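Local coordinates for protein putative glutaryl-CoA dehydrogenase (PDB 2EBA) that probably belongs to the acyl-CoA dehydrogenase family of flavoproteins and binds flavin-adenine dinucleotide at sites shared between subunits of a four-chain assembly, at residues G254-V259 against A288-W293; V264-S269 against D338-S343; W327-A332 against L356-V361. All blocks are in the same frame, centred on the assembly; numbering follows the deposited sequence.

The three contacts illustrate how an all-helical domain can tie its packing to a cofactor held between subunits. Helix 235-269 serves interactions 1 and 2, whose centres lie about 14 Å apart, while helix 315-340 serves interactions 2 and 3, with centres about 19 Å apart. Interactions 1 and 3, about 11 Å between centres, touch directly: Trp293 CE3 packs 3.6 Å from Lys328 O, and Met290 CE lies 3.8 Å from Ala332 O. Two flavin-adenine dinucleotide molecules are met. Interaction 2 grips the ribose and phosphate of one, which is also hydrogen-bonded by residues of the third subunit, whereas Thr360 of interaction 3 touches the flavin ring of another.

Interaction 1: residues G254-V259 against A288-W293; sequences GALEAV and AEMLAW
Segments 254-259 of helix 235-269 and 288-293 of helix 281-309 run nearly antiparallel, 156° between their directions, with segment axes 10.3 Å apart at closest approach. Their nearest backbone point pairs Leu256 with Met290, CA to CA 7.6 Å. At such a spacing Met290 and Leu256 bridge most of the gap. Met290 CG stands anti to its own carbonyl carbon (chi1 -68°), the chain runs out extended through chi2, and a bend at chi3 of 75° turns the methyl onto Val259. There Met290 CE meets Val259 CG2 at 3.5 Å, a tight carbon pair, with the two side chains crossing at about a right angle. Leu256 reaches back from the other helix with both branches. CD2 rests 3.6 Å from the backbone atom Met290 O, while CD1 packs 4.2 Å from Trp293 CB, so the leucine touches the root of the tryptophan rather than its ring. That ring is covered on one face by Glu289 CG of its own helix. No hydrogen bond crosses the interface, and the contacts are mainly apolar. Around it, helix 315-340 receives Met290 on Ala332 and Trp293 on Lys328, Gln331 and Met335, while His354 of helix 351-361 lies against Val259. Segment 288-293 also packs on helix 315-340 of the second subunit, Ala292 on its Leu320 and Glu289 on its Gln324.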
# COMPACT_ATOMS: atom_id res chain seq x y z
N GLY A 254 6.29 9.18 -19.86
CA GLY A 254 5.74 10.33 -20.55
C GLY A 254 4.30 10.61 -20.16
O GLY A 254 3.92 11.76 -19.98
N ALA A 255 3.49 9.56 -20.04
CA ALA A 255 2.10 9.72 -19.64
C ALA A 255 2.08 10.18 -18.17
O ALA A 255 1.13 10.83 -17.72
CB ALA A 255 1.34 8.38 -19.79
N LEU A 256 3.14 9.83 -17.44
CA LEU A 256 3.25 10.22 -16.04
C LEU A 256 3.51 11.72 -15.97
O LEU A 256 2.95 12.40 -15.14
CB LEU A 256 4.40 9.45 -15.36
CG LEU A 256 4.33 9.31 -13.83
CD1 LEU A 256 5.43 8.40 -13.31
CD2 LEU A 256 4.45 10.67 -13.19
N GLU A 257 4.37 12.23 -16.84
CA GLU A 257 4.62 13.67 -16.87
C GLU A 257 3.31 14.40 -17.23
O GLU A 257 3.00 15.46 -16.69
CB GLU A 257 5.70 14.00 -17.91
CG GLU A 257 5.70 15.47 -18.35
CD GLU A 257 6.78 15.81 -19.34
OE1 GLU A 257 6.62 16.81 -20.07
OE2 GLU A 257 7.81 15.11 -19.40
N ALA A 258 2.53 13.81 -18.13
CA ALA A 258 1.28 14.42 -18.55
C ALA A 258 0.28 14.58 -17.40
O ALA A 258 -0.25 15.66 -17.19
CB ALA A 258 0.66 13.62 -19.68
N VAL A 259 0.02 13.50 -16.65
CA VAL A 259 -0.94 13.58 -15.55
C VAL A 259 -0.41 14.37 -14.36
O VAL A 259 -1.16 15.02 -13.64
CB VAL A 259 -1.38 12.18 -15.06
CG1 VAL A 259 -1.98 11.39 -16.20
CG2 VAL A 259 -0.20 11.43 -14.45
N ALA A 288 4.28 14.64 -4.67
CA ALA A 288 5.65 14.22 -4.31
C ALA A 288 5.93 12.79 -4.73
O ALA A 288 7.02 12.47 -5.18
CB ALA A 288 5.86 14.37 -2.80
N GLU A 289 4.93 11.93 -4.58
CA GLU A 289 5.05 10.53 -4.95
C GLU A 289 5.19 10.46 -6.47
O GLU A 289 6.03 9.73 -7.00
CB GLU A 289 3.80 9.75 -4.50
CG GLU A 289 3.95 8.24 -4.56
CD GLU A 289 4.82 7.66 -3.46
OE1 GLU A 289 5.86 8.26 -3.12
OE2 GLU A 289 4.46 6.58 -2.94
N MET A 290 4.35 11.23 -7.16
CA MET A 290 4.37 11.29 -8.61
C MET A 290 5.75 11.67 -9.13
O MET A 290 6.26 11.07 -10.08
CB MET A 290 3.32 12.27 -9.13
CG MET A 290 1.89 11.84 -8.89
SD MET A 290 0.68 12.98 -9.60
CE MET A 290 0.82 12.57 -11.34
N LEU A 291 6.36 12.68 -8.51
CA LEU A 291 7.67 13.13 -8.93
C LEU A 291 8.73 12.08 -8.64
O LEU A 291 9.61 11.84 -9.47
CB LEU A 291 8.01 14.45 -8.22
CG LEU A 291 9.31 15.12 -8.66
CD1 LEU A 291 9.18 15.63 -10.08
CD2 LEU A 291 9.62 16.26 -7.73
N ALA A 292 8.66 11.46 -7.47
CA ALA A 292 9.63 10.45 -7.09
C ALA A 292 9.60 9.31 -8.09
O ALA A 292 10.63 8.88 -8.60
CB ALA A 292 9.33 9.92 -5.68
N TRP A 293 8.40 8.82 -8.38
CA TRP A 293 8.27 7.72 -9.32
C TRP A 293 8.82 8.05 -10.70
O TRP A 293 9.51 7.25 -11.31
CB TRP A 293 6.81 7.32 -9.44
CG TRP A 293 6.29 6.62 -8.23
CD1 TRP A 293 7.01 5.93 -7.32
CD2 TRP A 293 4.92 6.48 -7.86
NE1 TRP A 293 6.18 5.36 -6.39
CE2 TRP A 293 4.88 5.69 -6.70
CE3 TRP A 293 3.71 6.95 -8.39
CZ2 TRP A 293 3.68 5.35 -6.05
CZ3 TRP A 293 2.52 6.62 -7.76
CH2 TRP A 293 2.52 5.82 -6.60

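Interaction 2: residues V264-S269 against D338-S343; sequences VAFAKS and DILGGS. With FAD (flavin-adenine dinucleotide), chain K.
Leu340 lays a methyl over the face of the Phe266 ring, the feature that sets this contact apart. Leu340 CD2 sits 3.6 Å from the centroid of that ring, 23° off its normal, a CH-pi contact displaced toward the rim, with CG of Phe266 only 3.3 Å from the methyl. Phe266 is aimed across by its first torsion, CG anti to the backbone N (chi1 -175°). The far end of the ring reaches the end of helix 315-340: CE2 lies 3.4 Å from Ile339 O, which comes in obliquely, and Ser343 CB approaches CE1. Just beyond, the chain leaves the helix at Gly341 with positive phi (64°), and this turn brings the flavin-adenine dinucleotide (FAD) of chain K against the backbone. Gly342 N donates to its phosphate oxygen O1P at 3.1 Å, and O3B, a hydroxyl of its adenosine ribose, donates to Asp338 O, also at 3.1 Å. Lys286 forms a salt bridge with Asp338, while the third subunit supplies further bonds to the same cofactor. Such a helix end, gripping ribose and phosphate through main-chain atoms, makes one wall of an intersubunit dinucleotide site in the acyl-CoA dehydrogenase fold.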
# COMPACT_ATOMS: atom_id res chain seq x y z
N VAL A 264 -0.54 19.29 -10.78
CA VAL A 264 -0.02 20.39 -9.98
C VAL A 264 -0.65 21.70 -10.44
O VAL A 264 -0.95 22.57 -9.63
CB VAL A 264 1.56 20.50 -10.00
CG1 VAL A 264 2.18 19.14 -10.30
CG2 VAL A 264 2.01 21.54 -10.97
N ALA A 265 -0.88 21.84 -11.74
CA ALA A 265 -1.49 23.04 -12.30
C ALA A 265 -2.88 23.19 -11.71
O ALA A 265 -3.28 24.27 -11.28
CB ALA A 265 -1.58 22.92 -13.80
N PHE A 266 -3.62 22.10 -11.70
CA PHE A 266 -4.95 22.10 -11.14
C PHE A 266 -4.87 22.42 -9.64
O PHE A 266 -5.62 23.25 -9.14
CB PHE A 266 -5.60 20.74 -11.35
CG PHE A 266 -7.02 20.67 -10.90
CD1 PHE A 266 -8.05 21.10 -11.74
CD2 PHE A 266 -7.34 20.17 -9.63
CE1 PHE A 266 -9.38 21.03 -11.32
CE2 PHE A 266 -8.68 20.10 -9.20
CZ PHE A 266 -9.70 20.52 -10.05
N ALA A 267 -3.95 21.76 -8.94
CA ALA A 267 -3.77 21.94 -7.50
C ALA A 267 -3.43 23.38 -7.12
O ALA A 267 -3.89 23.89 -6.10
CB ALA A 267 -2.69 21.01 -6.99
N LYS A 268 -2.62 24.02 -7.95
CA LYS A 268 -2.22 25.40 -7.73
C LYS A 268 -3.34 26.40 -8.01
O LYS A 268 -3.42 27.44 -7.38
CB LYS A 268 -1.05 25.75 -8.65
CG LYS A 268 0.27 25.13 -8.29
CD LYS A 268 1.16 25.20 -9.51
CE LYS A 268 2.61 25.33 -9.15
NZ LYS A 268 2.84 26.65 -8.53
N SER A 269 -4.21 26.09 -8.97
CA SER A 269 -5.28 27.01 -9.32
C SER A 269 -6.58 26.87 -8.53
O SER A 269 -7.44 27.73 -8.61
CB SER A 269 -5.60 26.93 -10.82
OG SER A 269 -6.19 25.69 -11.17
N ASP A 338 -8.05 11.47 -8.76
CA ASP A 338 -8.51 11.72 -7.40
C ASP A 338 -8.31 13.20 -7.07
O ASP A 338 -9.18 13.83 -6.47
CB ASP A 338 -7.72 10.83 -6.43
CG ASP A 338 -7.99 11.15 -4.96
OD1 ASP A 338 -9.09 11.66 -4.64
OD2 ASP A 338 -7.11 10.88 -4.12
N ILE A 339 -7.17 13.75 -7.47
CA ILE A 339 -6.87 15.14 -7.21
C ILE A 339 -7.78 16.09 -7.98
O ILE A 339 -8.12 17.16 -7.49
CB ILE A 339 -5.41 15.47 -7.58
CG1 ILE A 339 -4.45 14.75 -6.63
CG2 ILE A 339 -5.19 16.96 -7.50
CD1 ILE A 339 -3.00 14.85 -7.04
N LEU A 340 -8.18 15.71 -9.19
CA LEU A 340 -9.06 16.55 -10.01
C LEU A 340 -10.51 16.59 -9.51
O LEU A 340 -11.27 17.48 -9.90
CB LEU A 340 -9.05 16.10 -11.47
CG LEU A 340 -7.75 16.25 -12.27
CD1 LEU A 340 -7.95 15.69 -13.68
CD2 LEU A 340 -7.37 17.72 -12.33
N GLY A 341 -10.88 15.63 -8.68
CA GLY A 341 -12.24 15.57 -8.18
C GLY A 341 -13.22 15.32 -9.31
O GLY A 341 -12.93 14.57 -10.25
N GLY A 342 -14.38 15.96 -9.22
CA GLY A 342 -15.40 15.81 -10.25
C GLY A 342 -14.89 16.13 -11.64
O GLY A 342 -15.25 15.48 -12.60
N SER A 343 -14.04 17.15 -11.72
CA SER A 343 -13.48 17.56 -13.00
C SER A 343 -12.69 16.45 -13.69
O SER A 343 -12.49 16.47 -14.89
CB SER A 343 -12.58 18.78 -12.81
OG SER A 343 -13.31 19.86 -12.26
PA FAD K . -12.25 19.90 -4.80
O1A FAD K . -11.45 21.02 -5.40
O2A FAD K . -13.16 20.11 -3.61
O5B FAD K . -11.21 18.69 -4.49
C5B FAD K . -10.21 18.28 -5.27
C4B FAD K . -9.11 17.45 -4.65
O4B FAD K . -8.61 18.15 -3.31
C3B FAD K . -9.85 16.27 -3.81
O3B FAD K . -8.87 15.26 -3.69
C2B FAD K . -10.00 16.65 -2.30
O2B FAD K . -9.78 15.60 -1.46
C1B FAD K . -8.78 17.50 -2.14
N9A FAD K . -9.08 18.52 -1.03
C8A FAD K . -10.07 19.43 -1.08
N7A FAD K . -10.00 20.14 0.08
C5A FAD K . -8.94 19.62 0.87
C6A FAD K . -8.40 19.92 2.15
N6A FAD K . -8.91 20.90 2.89
N1A FAD K . -7.33 19.20 2.60
C2A FAD K . -6.78 18.18 1.83
N3A FAD K . -7.28 17.87 0.62
C4A FAD K . -8.36 18.58 0.10
N1 FAD K . -22.68 17.75 -5.37
C2 FAD K . -23.92 18.07 -4.86
O2 FAD K . -24.03 18.97 -4.01
N3 FAD K . -25.03 17.40 -5.29
C4 FAD K . -24.94 16.42 -6.23
O4 FAD K . -25.98 15.84 -6.60
C4X FAD K . -23.68 16.07 -6.78
N5 FAD K . -23.55 15.09 -7.75
C5X FAD K . -22.32 14.78 -8.29
C6 FAD K . -22.22 13.78 -9.30
C7 FAD K . -20.96 13.47 -9.87
C7M FAD K . -20.93 12.40 -10.94
C8 FAD K . -19.78 14.15 -9.44
C8M FAD K . -18.40 13.88 -10.00
C9 FAD K . -19.88 15.14 -8.44
C9A FAD K . -21.14 15.48 -7.85
N10 FAD K . -21.28 16.47 -6.86
C10 FAD K . -22.52 16.77 -6.33
C1' FAD K . -20.13 17.22 -6.37
C2' FAD K . -19.16 16.42 -5.55
O2' FAD K . -19.65 16.32 -4.22
C3' FAD K . -17.83 17.11 -5.67
O3' FAD K . -17.18 16.67 -6.86
C4' FAD K . -16.89 16.87 -4.48
O4' FAD K . -17.21 17.80 -3.44
C5' FAD K . -15.46 17.09 -4.89
O5' FAD K . -15.22 18.48 -4.93
P FAD K . -14.69 19.28 -6.22
O1P FAD K . -15.00 18.50 -7.47
O2P FAD K . -15.22 20.69 -6.17
O3P FAD K . -13.09 19.23 -6.02

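Interaction 3: residues W327-A332 against L356-V361; sequences WKALQA and LNLETV. With FAD (flavin-adenine dinucleotide), chain I.
This is a buried, antiparallel helix-helix contact in the C-terminal helical region, joining helix 315-340 to the end of helix 351-361. The axes of segments 327-332 and 356-361 approach to 9.1 Å with 157° between their directions, and Leu330 and Leu358 bring their CA atoms to 5.5 Å. Leucine and alanine carry most of the interface, with Glu359 at its side. Leu358 points its CB at the opposite helix, and with CG anti to its carbonyl carbon (chi1 -76°) it carries CD1 onto the backbone, 3.2 Å from Ala329 O and 3.6 Å from Ala329 CB. The small alanine is thus where the leucine end lands. Leu330 and Leu358 slide past each other in opposite directions, Leu330 CD1 lying 3.8 Å from Leu358 CB. The same CD1 also packs 3.9 Å from Glu359 N, while CD2 lies 3.9 Å from Glu359 OE2, so the aliphatic fork of Leu330 sits against the carboxylate. Glu359 bends at chi2 to bring its acid group there. On the far side of the helix, Thr360 CG2 touches the flavin methyl C7M of the FAD of chain I at 3.4 Å, and Thr360 OG1 is hydrogen-bonded with Ser206 OG. Leu330 also touches Tyr362, and Ala333 packs on Leu358. No hydrogen bond links the two segments. The apolar seam is bordered by a buried acid whose strongest partner is Arg337 of the third subunit: the salt bridge from Glu359 OE2, beside a long, weak ion pair with Arg334, probably stabilises the ionised form and couples this helix pair to the neighbouring subunit.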
# COMPACT_ATOMS: atom_id res chain seq x y z
N TRP A 327 3.28 0.37 -13.63
CA TRP A 327 2.56 0.33 -12.37
C TRP A 327 2.48 1.72 -11.79
O TRP A 327 1.42 2.19 -11.38
CB TRP A 327 3.28 -0.58 -11.38
CG TRP A 327 2.58 -0.74 -10.08
CD1 TRP A 327 3.15 -0.89 -8.85
CD2 TRP A 327 1.16 -0.87 -9.89
NE1 TRP A 327 2.18 -1.11 -7.90
CE2 TRP A 327 0.95 -1.11 -8.51
CE3 TRP A 327 0.05 -0.81 -10.74
CZ2 TRP A 327 -0.33 -1.29 -7.96
CZ3 TRP A 327 -1.24 -0.99 -10.20
CH2 TRP A 327 -1.41 -1.23 -8.82
N LYS A 328 3.63 2.38 -11.75
CA LYS A 328 3.74 3.73 -11.20
C LYS A 328 2.90 4.72 -11.98
O LYS A 328 2.20 5.53 -11.39
CB LYS A 328 5.21 4.18 -11.18
CG LYS A 328 6.03 3.42 -10.15
CD LYS A 328 7.51 3.72 -10.22
CE LYS A 328 8.24 2.87 -9.21
NZ LYS A 328 9.70 3.14 -9.28
N ALA A 329 2.94 4.64 -13.31
CA ALA A 329 2.16 5.53 -14.13
C ALA A 329 0.66 5.25 -13.94
O ALA A 329 -0.15 6.17 -13.95
CB ALA A 329 2.55 5.37 -15.61
N LEU A 330 0.28 3.99 -13.78
CA LEU A 330 -1.12 3.69 -13.56
C LEU A 330 -1.52 4.25 -12.19
O LEU A 330 -2.55 4.91 -12.04
CB LEU A 330 -1.38 2.17 -13.61
CG LEU A 330 -2.82 1.68 -13.37
CD1 LEU A 330 -3.78 2.27 -14.41
CD2 LEU A 330 -2.87 0.19 -13.44
N GLN A 331 -0.70 4.03 -11.18
CA GLN A 331 -1.02 4.54 -9.86
C GLN A 331 -1.11 6.07 -9.88
O GLN A 331 -1.99 6.67 -9.27
CB GLN A 331 0.03 4.08 -8.86
CG GLN A 331 0.07 2.57 -8.65
CD GLN A 331 1.29 2.13 -7.84
OE1 GLN A 331 2.43 2.12 -8.34
NE2 GLN A 331 1.07 1.77 -6.57
N ALA A 332 -0.20 6.71 -10.60
CA ALA A 332 -0.18 8.17 -10.67
C ALA A 332 -1.37 8.73 -11.42
O ALA A 332 -1.84 9.82 -11.11
CB ALA A 332 1.11 8.64 -11.34
N LEU A 356 -7.31 5.16 -17.96
CA LEU A 356 -7.90 4.03 -18.69
C LEU A 356 -6.90 3.35 -19.63
O LEU A 356 -6.76 2.13 -19.63
CB LEU A 356 -9.16 4.47 -19.46
CG LEU A 356 -10.42 4.67 -18.58
CD1 LEU A 356 -11.56 5.29 -19.37
CD2 LEU A 356 -10.86 3.33 -18.01
N ASN A 357 -6.21 4.14 -20.44
CA ASN A 357 -5.21 3.61 -21.36
C ASN A 357 -4.18 2.77 -20.60
O ASN A 357 -3.87 1.64 -21.01
CB ASN A 357 -4.49 4.76 -22.07
CG ASN A 357 -5.31 5.34 -23.19
OD1 ASN A 357 -5.01 6.43 -23.70
ND2 ASN A 357 -6.33 4.62 -23.61
N LEU A 358 -3.66 3.32 -19.50
CA LEU A 358 -2.64 2.62 -18.71
C LEU A 358 -3.10 1.30 -18.12
O LEU A 358 -2.27 0.47 -17.73
CB LEU A 358 -2.10 3.54 -17.62
CG LEU A 358 -1.13 4.59 -18.16
CD1 LEU A 358 -0.76 5.56 -17.06
CD2 LEU A 358 0.11 3.90 -18.73
N GLU A 359 -4.40 1.10 -18.06
CA GLU A 359 -4.94 -0.15 -17.54
C GLU A 359 -4.54 -1.24 -18.56
O GLU A 359 -4.17 -2.35 -18.19
CB GLU A 359 -6.46 -0.02 -17.38
CG GLU A 359 -7.12 -0.98 -16.38
CD GLU A 359 -6.87 -0.66 -14.91
OE1 GLU A 359 -7.21 0.45 -14.45
OE2 GLU A 359 -6.34 -1.54 -14.19
N THR A 360 -4.58 -0.89 -19.85
CA THR A 360 -4.20 -1.82 -20.92
C THR A 360 -2.69 -2.08 -20.92
O THR A 360 -2.24 -3.24 -20.92
CB THR A 360 -4.60 -1.25 -22.31
OG1 THR A 360 -6.00 -1.49 -22.54
CG2 THR A 360 -3.77 -1.88 -23.42
N VAL A 361 -1.92 -1.00 -20.92
CA VAL A 361 -0.46 -1.09 -20.91
C VAL A 361 -0.03 -1.93 -19.71
O VAL A 361 0.95 -2.67 -19.76
CB VAL A 361 0.17 0.30 -20.81
CG1 VAL A 361 1.68 0.20 -20.93
CG2 VAL A 361 -0.41 1.21 -21.88
PA FAD I . -4.78 -13.96 -18.81
O1A FAD I . -5.85 -15.01 -18.59
O2A FAD I . -3.45 -14.33 -19.41
O5B FAD I . -4.57 -13.21 -17.39
C5B FAD I . -5.54 -12.82 -16.56
C4B FAD I . -5.18 -12.52 -15.13
O4B FAD I . -4.29 -13.69 -14.54
C3B FAD I . -3.90 -11.53 -15.17
O3B FAD I . -3.92 -10.88 -13.90
C2B FAD I . -2.57 -12.31 -15.02
O2B FAD I . -1.65 -11.67 -14.24
C1B FAD I . -3.05 -13.45 -14.16
N9A FAD I . -2.15 -14.63 -14.49
C8A FAD I . -2.02 -15.22 -15.67
N7A FAD I . -1.13 -16.25 -15.51
C5A FAD I . -0.72 -16.29 -14.22
C6A FAD I . 0.18 -17.12 -13.47
N6A FAD I . 0.85 -18.13 -14.05
N1A FAD I . 0.36 -16.87 -12.13
C2A FAD I . -0.30 -15.86 -11.50
N3A FAD I . -1.17 -15.05 -12.20
C4A FAD I . -1.40 -15.25 -13.55
N1 FAD I . -1.26 -9.46 -27.79
C2 FAD I . -0.48 -9.64 -28.90
O2 FAD I . 0.11 -10.72 -29.08
N3 FAD I . -0.35 -8.64 -29.82
C4 FAD I . -1.00 -7.44 -29.65
O4 FAD I . -0.88 -6.54 -30.51
C4X FAD I . -1.81 -7.23 -28.52
N5 FAD I . -2.49 -6.05 -28.33
C5X FAD I . -3.31 -5.85 -27.24
C6 FAD I . -4.03 -4.64 -27.10
C7 FAD I . -4.90 -4.44 -26.00
C7M FAD I . -5.64 -3.12 -25.93
C8 FAD I . -5.06 -5.47 -25.02
C8M FAD I . -5.97 -5.35 -23.82
C9 FAD I . -4.34 -6.67 -25.17
C9A FAD I . -3.46 -6.90 -26.27
N10 FAD I . -2.75 -8.11 -26.46
C10 FAD I . -1.94 -8.28 -27.56
C1' FAD I . -2.86 -9.23 -25.52
C2' FAD I . -2.25 -8.99 -24.17
O2' FAD I . -0.86 -9.24 -24.24
C3' FAD I . -2.97 -9.87 -23.20
O3' FAD I . -4.15 -9.18 -22.78
C4' FAD I . -2.16 -10.23 -21.96
O4' FAD I . -1.26 -11.30 -22.24
C5' FAD I . -3.08 -10.67 -20.83
O5' FAD I . -3.56 -11.97 -21.09
P FAD I . -5.13 -12.37 -21.17
O1P FAD I . -5.98 -11.18 -21.49
O2P FAD I . -5.24 -13.55 -22.10
O3P FAD I . -5.46 -12.77 -19.65